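Macrophomate synthase intermolecular Diels-Alderase (Macrophoma commelinae, PDB 1IZC) belongs to the HpcH/HpaI aldolase/citrate lyase family of TIM-barrel enzymes and holds a magnesium ion and pyruvic acid. Local coordinates at residues T42-H48 with P64-D70; V98-K104 with A118-P124. The protein carries 1 engineered substitution. One frame throughout, in Å; residues are numbered along the deposited sequence.

Contact 1. Residues T42-H48 with P64-D70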
loop_
_atom_site.group_PDB
_atom_site.type_symbol
_atom_site.label_atom_id
_atom_site.label_comp_id
_atom_site.label_asym_id
_atom_site.label_seq_id
_atom_site.Cartn_x
_atom_site.Cartn_y
_atom_site.Cartn_z
ATOM N N THR A 42 -5.107 -30.788 21.975
ATOM C CA THR A 42 -5.371 -30.608 20.551
ATOM C C THR A 42 -5.329 -29.101 20.286
ATOM O O THR A 42 -5.932 -28.328 21.024
ATOM C CB THR A 42 -6.767 -31.166 20.191
ATOM O OG1 THR A 42 -6.713 -32.601 20.187
ATOM C CG2 THR A 42 -7.232 -30.666 18.824
ATOM N N LEU A 43 -4.600 -28.694 19.248
ATOM C CA LEU A 43 -4.469 -27.273 18.921
ATOM C C LEU A 43 -5.749 -26.683 18.360
ATOM O O LEU A 43 -6.294 -27.184 17.376
ATOM C CB LEU A 43 -3.342 -27.061 17.910
ATOM C CG LEU A 43 -1.920 -27.278 18.425
ATOM C CD1 LEU A 43 -1.744 -28.723 18.831
ATOM C CD2 LEU A 43 -0.912 -26.913 17.333
ATOM N N MET A 44 -6.226 -25.617 18.994
ATOM C CA MET A 44 -7.438 -24.950 18.531
ATOM C C MET A 44 -6.994 -23.620 17.913
ATOM O O MET A 44 -6.398 -22.782 18.595
ATOM C CB MET A 44 -8.384 -24.711 19.709
ATOM C CG MET A 44 -8.695 -25.975 20.515
ATOM S SD MET A 44 -9.413 -27.273 19.501
ATOM C CE MET A 44 -9.595 -28.589 20.773
ATOM N N GLY A 45 -7.266 -23.451 16.618
ATOM C CA GLY A 45 -6.843 -22.238 15.944
ATOM C C GLY A 45 -7.920 -21.551 15.127
ATOM O O GLY A 45 -9.102 -21.889 15.207
ATOM N N VAL A 46 -7.487 -20.593 14.315
ATOM C CA VAL A 46 -8.396 -19.808 13.495
ATOM C C VAL A 46 -7.859 -19.698 12.075
ATOM O O VAL A 46 -6.643 -19.541 11.866
ATOM C CB VAL A 46 -8.594 -18.388 14.131
ATOM C CG1 VAL A 46 -7.262 -17.637 14.201
ATOM C CG2 VAL A 46 -9.630 -17.587 13.346
ATOM N N ALA A 47 -8.764 -19.814 11.103
ATOM C CA ALA A 47 -8.400 -19.724 9.687
ATOM C C ALA A 47 -8.464 -18.244 9.325
ATOM O O ALA A 47 -9.410 -17.554 9.691
ATOM C CB ALA A 47 -9.370 -20.537 8.843
ATOM N N HIS A 48 -7.450 -17.782 8.602
ATOM C CA HIS A 48 -7.288 -16.365 8.254
ATOM C C HIS A 48 -7.161 -16.178 6.736
ATOM O O HIS A 48 -6.135 -16.516 6.122
ATOM C CB HIS A 48 -6.051 -15.888 9.049
ATOM C CG HIS A 48 -5.636 -14.463 8.831
ATOM N ND1 HIS A 48 -6.530 -13.438 8.592
ATOM C CD2 HIS A 48 -4.423 -13.875 8.968
ATOM C CE1 HIS A 48 -5.885 -12.283 8.598
ATOM N NE2 HIS A 48 -4.604 -12.519 8.825
ATOM N N PRO A 64 -5.043 -17.726 19.883
ATOM C CA PRO A 64 -5.361 -19.058 19.365
ATOM C C PRO A 64 -4.070 -19.880 19.406
ATOM O O PRO A 64 -2.975 -19.312 19.475
ATOM C CB PRO A 64 -5.789 -18.770 17.931
ATOM C CG PRO A 64 -4.850 -17.663 17.555
ATOM C CD PRO A 64 -4.950 -16.747 18.787
ATOM N N ASP A 65 -4.193 -21.204 19.379
ATOM C CA ASP A 65 -3.005 -22.050 19.388
ATOM C C ASP A 65 -2.270 -21.902 18.056
ATOM O O ASP A 65 -1.084 -22.187 17.961
ATOM C CB ASP A 65 -3.387 -23.516 19.631
ATOM C CG ASP A 65 -3.971 -23.744 21.017
ATOM O OD1 ASP A 65 -3.586 -23.001 21.950
ATOM O OD2 ASP A 65 -4.799 -24.672 21.174
ATOM N N PHE A 66 -2.992 -21.478 17.022
ATOM C CA PHE A 66 -2.379 -21.228 15.724
ATOM C C PHE A 66 -3.260 -20.339 14.862
ATOM O O PHE A 66 -4.465 -20.248 15.082
ATOM C CB PHE A 66 -2.097 -22.542 14.955
ATOM C CG PHE A 66 -3.338 -23.295 14.510
ATOM C CD1 PHE A 66 -4.019 -22.940 13.344
ATOM C CD2 PHE A 66 -3.808 -24.376 15.251
ATOM C CE1 PHE A 66 -5.146 -23.656 12.920
ATOM C CE2 PHE A 66 -4.935 -25.104 14.842
ATOM C CZ PHE A 66 -5.605 -24.748 13.675
ATOM N N VAL A 67 -2.637 -19.669 13.897
ATOM C CA VAL A 67 -3.366 -18.860 12.924
ATOM C C VAL A 67 -3.001 -19.572 11.628
ATOM O O VAL A 67 -1.821 -19.765 11.334
ATOM C CB VAL A 67 -2.863 -17.399 12.859
ATOM C CG1 VAL A 67 -3.597 -16.656 11.728
ATOM C CG2 VAL A 67 -3.128 -16.698 14.197
ATOM N N TRP A 68 -4.018 -19.997 10.890
ATOM C CA TRP A 68 -3.859 -20.722 9.636
ATOM C C TRP A 68 -4.088 -19.709 8.518
ATOM O O TRP A 68 -5.219 -19.302 8.269
ATOM C CB TRP A 68 -4.921 -21.825 9.604
ATOM C CG TRP A 68 -4.799 -22.857 8.551
ATOM C CD1 TRP A 68 -4.121 -24.043 8.637
ATOM C CD2 TRP A 68 -5.449 -22.856 7.277
ATOM N NE1 TRP A 68 -4.318 -24.782 7.492
ATOM C CE2 TRP A 68 -5.126 -24.073 6.640
ATOM C CE3 TRP A 68 -6.279 -21.944 6.614
ATOM C CZ2 TRP A 68 -5.604 -24.403 5.363
ATOM C CZ3 TRP A 68 -6.758 -22.274 5.340
ATOM C CH2 TRP A 68 -6.415 -23.491 4.733
ATOM N N ILE A 69 -3.014 -19.307 7.845
ATOM C CA ILE A 69 -3.124 -18.315 6.778
ATOM C C ILE A 69 -3.206 -19.001 5.424
ATOM O O ILE A 69 -2.346 -19.807 5.078
ATOM C CB ILE A 69 -1.920 -17.356 6.808
ATOM C CG1 ILE A 69 -1.810 -16.725 8.201
ATOM C CG2 ILE A 69 -2.063 -16.285 5.715
ATOM C CD1 ILE A 69 -0.608 -15.798 8.373
ATOM N N ASP A 70 -4.245 -18.678 4.657
ATOM C CA ASP A 70 -4.435 -19.290 3.351
ATOM C C ASP A 70 -3.898 -18.414 2.227
ATOM O O ASP A 70 -4.486 -17.385 1.884
ATOM C CB ASP A 70 -5.922 -19.583 3.130
ATOM C CG ASP A 70 -6.189 -20.282 1.812
ATOM O OD1 ASP A 70 -5.229 -20.757 1.179
ATOM O OD2 ASP A 70 -7.371 -20.370 1.423
#
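Phe66 lays the face of its ring on the backbone of Gly45, where two neighbouring parallel strands of a TIM barrel meet. Its chi1 of 67° sets CG between the backbone N and the carbonyl carbon and swings the ring back across strand 43-48. Beyond CB, the ring atoms CG, CD1 and CE1 all lie against Gly45 CA. CD2 packs 3.8 Å from Leu43 CB, which lies at the ring edge. Phe66 CE2 reaches 3.4 Å from Gly45 N, and CZ, the tip, is 3.6 Å from Gly45 CA. Gly45 CA stands 3.5 Å from the centroid of the Phe66 ring, 8° off its normal, a CH-pi contact made possible because glycine carries no side chain there. Just before strand 66-70 begins, Asp65 grips Met44 of the neighbouring strand twice: OD2 takes Met44 N on its anti side at 2.8 Å, nearly straight at 176°, while Asp65 N donates to Met44 O. Val46 and His48 continue the pairing, each bonding through both N and O. Asp65 OD1 also forms a salt bridge with Arg292 of the second subunit. Strand 271-275 bonds to the other edge of 43-48, helix 53-61 covers Val46 and His48, and Ile99 of strand 97-101 packs against Phe66 and Trp68.

Contact 2. Residues V98-K104 with A118-P124. With PYR (pyruvic acid), chain C.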
loop_
_atom_site.group_PDB
_atom_site.type_symbol
_atom_site.label_atom_id
_atom_site.label_comp_id
_atom_site.label_asym_id
_atom_site.label_seq_id
_atom_site.Cartn_x
_atom_site.Cartn_y
_atom_site.Cartn_z
ATOM N N VAL A 98 2.140 -20.325 13.458
ATOM C CA VAL A 98 1.571 -19.986 12.164
ATOM C C VAL A 98 1.694 -21.117 11.164
ATOM O O VAL A 98 2.776 -21.673 10.969
ATOM C CB VAL A 98 2.245 -18.727 11.555
ATOM C CG1 VAL A 98 1.663 -18.446 10.174
ATOM C CG2 VAL A 98 2.055 -17.537 12.471
ATOM N N ILE A 99 0.566 -21.468 10.555
ATOM C CA ILE A 99 0.515 -22.514 9.531
ATOM C C ILE A 99 0.060 -21.800 8.269
ATOM O O ILE A 99 -0.871 -20.974 8.309
ATOM C CB ILE A 99 -0.499 -23.610 9.904
ATOM C CG1 ILE A 99 -0.034 -24.308 11.187
ATOM C CG2 ILE A 99 -0.638 -24.619 8.757
ATOM C CD1 ILE A 99 -1.127 -25.144 11.865
ATOM N N VAL A 100 0.706 -22.101 7.149
ATOM C CA VAL A 100 0.354 -21.434 5.915
ATOM C C VAL A 100 0.046 -22.436 4.831
ATOM O O VAL A 100 0.827 -23.362 4.603
ATOM C CB VAL A 100 1.514 -20.530 5.402
ATOM C CG1 VAL A 100 1.111 -19.872 4.076
ATOM C CG2 VAL A 100 1.841 -19.466 6.432
ATOM N N ARG A 101 -1.116 -22.290 4.204
ATOM C CA ARG A 101 -1.419 -23.158 3.074
ATOM C C ARG A 101 -0.966 -22.356 1.868
ATOM O O ARG A 101 -1.466 -21.258 1.603
ATOM C CB ARG A 101 -2.899 -23.475 2.914
ATOM C CG ARG A 101 -3.083 -24.097 1.537
ATOM C CD ARG A 101 -4.388 -24.708 1.329
ATOM N NE ARG A 101 -5.465 -23.735 1.214
ATOM C CZ ARG A 101 -6.727 -24.113 1.103
ATOM N NH1 ARG A 101 -7.007 -25.410 1.101
ATOM N NH2 ARG A 101 -7.702 -23.216 1.017
ATOM N N VAL A 102 -0.019 -22.911 1.132
ATOM C CA VAL A 102 0.553 -22.230 -0.004
ATOM C C VAL A 102 0.024 -22.716 -1.336
ATOM O O VAL A 102 -0.587 -23.771 -1.415
ATOM C CB VAL A 102 2.088 -22.433 -0.025
ATOM C CG1 VAL A 102 2.708 -21.883 1.254
ATOM C CG2 VAL A 102 2.414 -23.928 -0.161
ATOM N N PRO A 103 0.215 -21.914 -2.394
ATOM C CA PRO A 103 -0.244 -22.334 -3.723
ATOM C C PRO A 103 0.656 -23.544 -4.018
ATOM O O PRO A 103 1.836 -23.523 -3.681
ATOM C CB PRO A 103 0.113 -21.142 -4.611
ATOM C CG PRO A 103 0.130 -19.972 -3.659
ATOM C CD PRO A 103 0.750 -20.542 -2.411
ATOM N N LYS A 104 0.131 -24.580 -4.665
ATOM C CA LYS A 104 0.931 -25.775 -4.910
ATOM C C LYS A 104 2.282 -25.642 -5.632
ATOM O O LYS A 104 3.213 -26.416 -5.353
ATOM C CB LYS A 104 0.083 -26.822 -5.632
ATOM C CG LYS A 104 0.735 -28.199 -5.599
ATOM C CD LYS A 104 -0.100 -29.211 -6.346
ATOM C CE LYS A 104 0.270 -30.630 -5.951
ATOM N NZ LYS A 104 -0.464 -31.555 -6.871
ATOM N N ALA A 118 6.786 -19.063 9.480
ATOM C CA ALA A 118 5.709 -20.056 9.511
ATOM C C ALA A 118 6.258 -21.373 10.045
ATOM O O ALA A 118 7.339 -21.800 9.639
ATOM C CB ALA A 118 5.129 -20.263 8.109
ATOM N N ALA A 119 5.506 -22.020 10.933
ATOM C CA ALA A 119 5.942 -23.296 11.522
ATOM C C ALA A 119 5.354 -24.508 10.808
ATOM O O ALA A 119 5.799 -25.632 11.017
ATOM C CB ALA A 119 5.565 -23.336 13.009
ATOM N N GLY A 120 4.353 -24.278 9.973
ATOM C CA GLY A 120 3.726 -25.368 9.244
ATOM C C GLY A 120 3.322 -24.936 7.843
ATOM O O GLY A 120 2.882 -23.801 7.623
ATOM N N ILE A 121 3.483 -25.842 6.888
ATOM C CA ILE A 121 3.110 -25.577 5.510
ATOM C C ILE A 121 2.126 -26.662 5.077
ATOM O O ILE A 121 2.409 -27.855 5.207
ATOM C CB ILE A 121 4.341 -25.621 4.571
ATOM C CG1 ILE A 121 5.356 -24.541 4.967
ATOM C CG2 ILE A 121 3.911 -25.469 3.124
ATOM C CD1 ILE A 121 4.894 -23.085 4.736
ATOM N N VAL A 122 0.965 -26.239 4.584
ATOM C CA VAL A 122 -0.039 -27.168 4.081
ATOM C C VAL A 122 0.056 -27.121 2.556
ATOM O O VAL A 122 0.019 -26.046 1.942
ATOM C CB VAL A 122 -1.467 -26.776 4.538
ATOM C CG1 VAL A 122 -2.502 -27.667 3.826
ATOM C CG2 VAL A 122 -1.580 -26.920 6.058
ATOM N N ILE A 123 0.197 -28.294 1.947
ATOM C CA ILE A 123 0.349 -28.408 0.498
ATOM C C ILE A 123 -0.967 -28.856 -0.112
ATOM O O ILE A 123 -1.440 -29.961 0.160
ATOM C CB ILE A 123 1.413 -29.473 0.149
ATOM C CG1 ILE A 123 2.731 -29.143 0.851
ATOM C CG2 ILE A 123 1.600 -29.538 -1.378
ATOM C CD1 ILE A 123 3.671 -30.343 0.924
ATOM N N PRO A 124 -1.586 -28.004 -0.940
ATOM C CA PRO A 124 -2.856 -28.438 -1.520
ATOM C C PRO A 124 -2.749 -29.431 -2.675
ATOM O O PRO A 124 -1.707 -29.563 -3.321
ATOM C CB PRO A 124 -3.514 -27.123 -1.945
ATOM C CG PRO A 124 -2.350 -26.250 -2.319
ATOM C CD PRO A 124 -1.249 -26.617 -1.314
HETATM C C PYR C . -11.224 -27.881 0.285
HETATM O O PYR C . -11.063 -27.949 -0.949
HETATM O OXT PYR C . -12.248 -28.278 0.893
HETATM C CA PYR C . -10.045 -27.263 0.995
HETATM O O3 PYR C . -9.023 -26.855 0.419
HETATM C CB PYR C . -10.196 -27.184 2.458
#
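Strands 98-101 and 120-123 run parallel, their axes 4.5 Å apart at closest and inclined by 22°, with Ile99, Val100 and Arg101 in register with Gly120, Ile121 and Val122. Joined in sequence through helix 107-116, they form a beta-alpha-beta unit of the TIM barrel. The pairing begins with a forked bond: Val98 O accepts from Ala119 N and, at 3.2 Å, from Gly120 N, both donors lying in the carbonyl plane. It then alternates regularly, Val100 using both its N and its O, and Val102 N closing on Val122 O. Val102 O next faces Pro124, whose ring nitrogen carries no hydrogen; the ring carbon CD instead sits 2.9 Å from this oxygen, a tight approach that marks where regular pairing stops.

On the Ile99 and Arg101 side, branch meets branch: Ile99 CG2 lies 3.7 Å from Val122 CG2, the two side chains crossing at a slant, with Trp68 packed against both. On the other side, Val100 CG2 touches Ala118 CB at 3.8 Å, and Val102 crosses Ile121 at about a right angle through their CG2 methyls. Lys104 runs out extended alongside the carbonyl of Pro124, its CD 3.4 Å from Pro124 O, and its NZ ends in a salt bridge with Glu131.

Arg101 links this packing to the ligand pocket. Its CB rests against Val122 and its CD against Pro124 CB; the chain then bends at chi3, 71°, and carries the guanidinium to the pyruvic acid. Gln183 OE1 also accepts a hydrogen bond from NH1, which would help fix the rotation of the group, while Gly210 N and Asp211 N bind the ligand as well. Pyruvic acid O3 meets the guanidinium at its edge, near its plane, and accepts a hydrogen bond of 2.6 Å from Arg101 NH1, with 147° at the hydrogen.

In the fold
Both segments of contact 1 precede those of contact 2 in the sequence, and the centres of the two contacts lie 12 Å apart in one eight-stranded parallel barrel. Contact 1 pairs the first and second strands, contact 2 the third and fourth; strands 66-70 and 97-101 are the seam between them. There Ile69 N probably bonds to Ile99 O at 2.8 Å, and Ile69 O packs against Val100 CG1. At the C-terminal ends of these strands Asp70 OD2 forms a salt bridge with Arg101 NH2 at 2.9 Å, so contact 1 supplies a second-shell carboxylate that probably helps orient the arginine holding pyruvic acid. Trp152 of the third subunit also bonds Asp70.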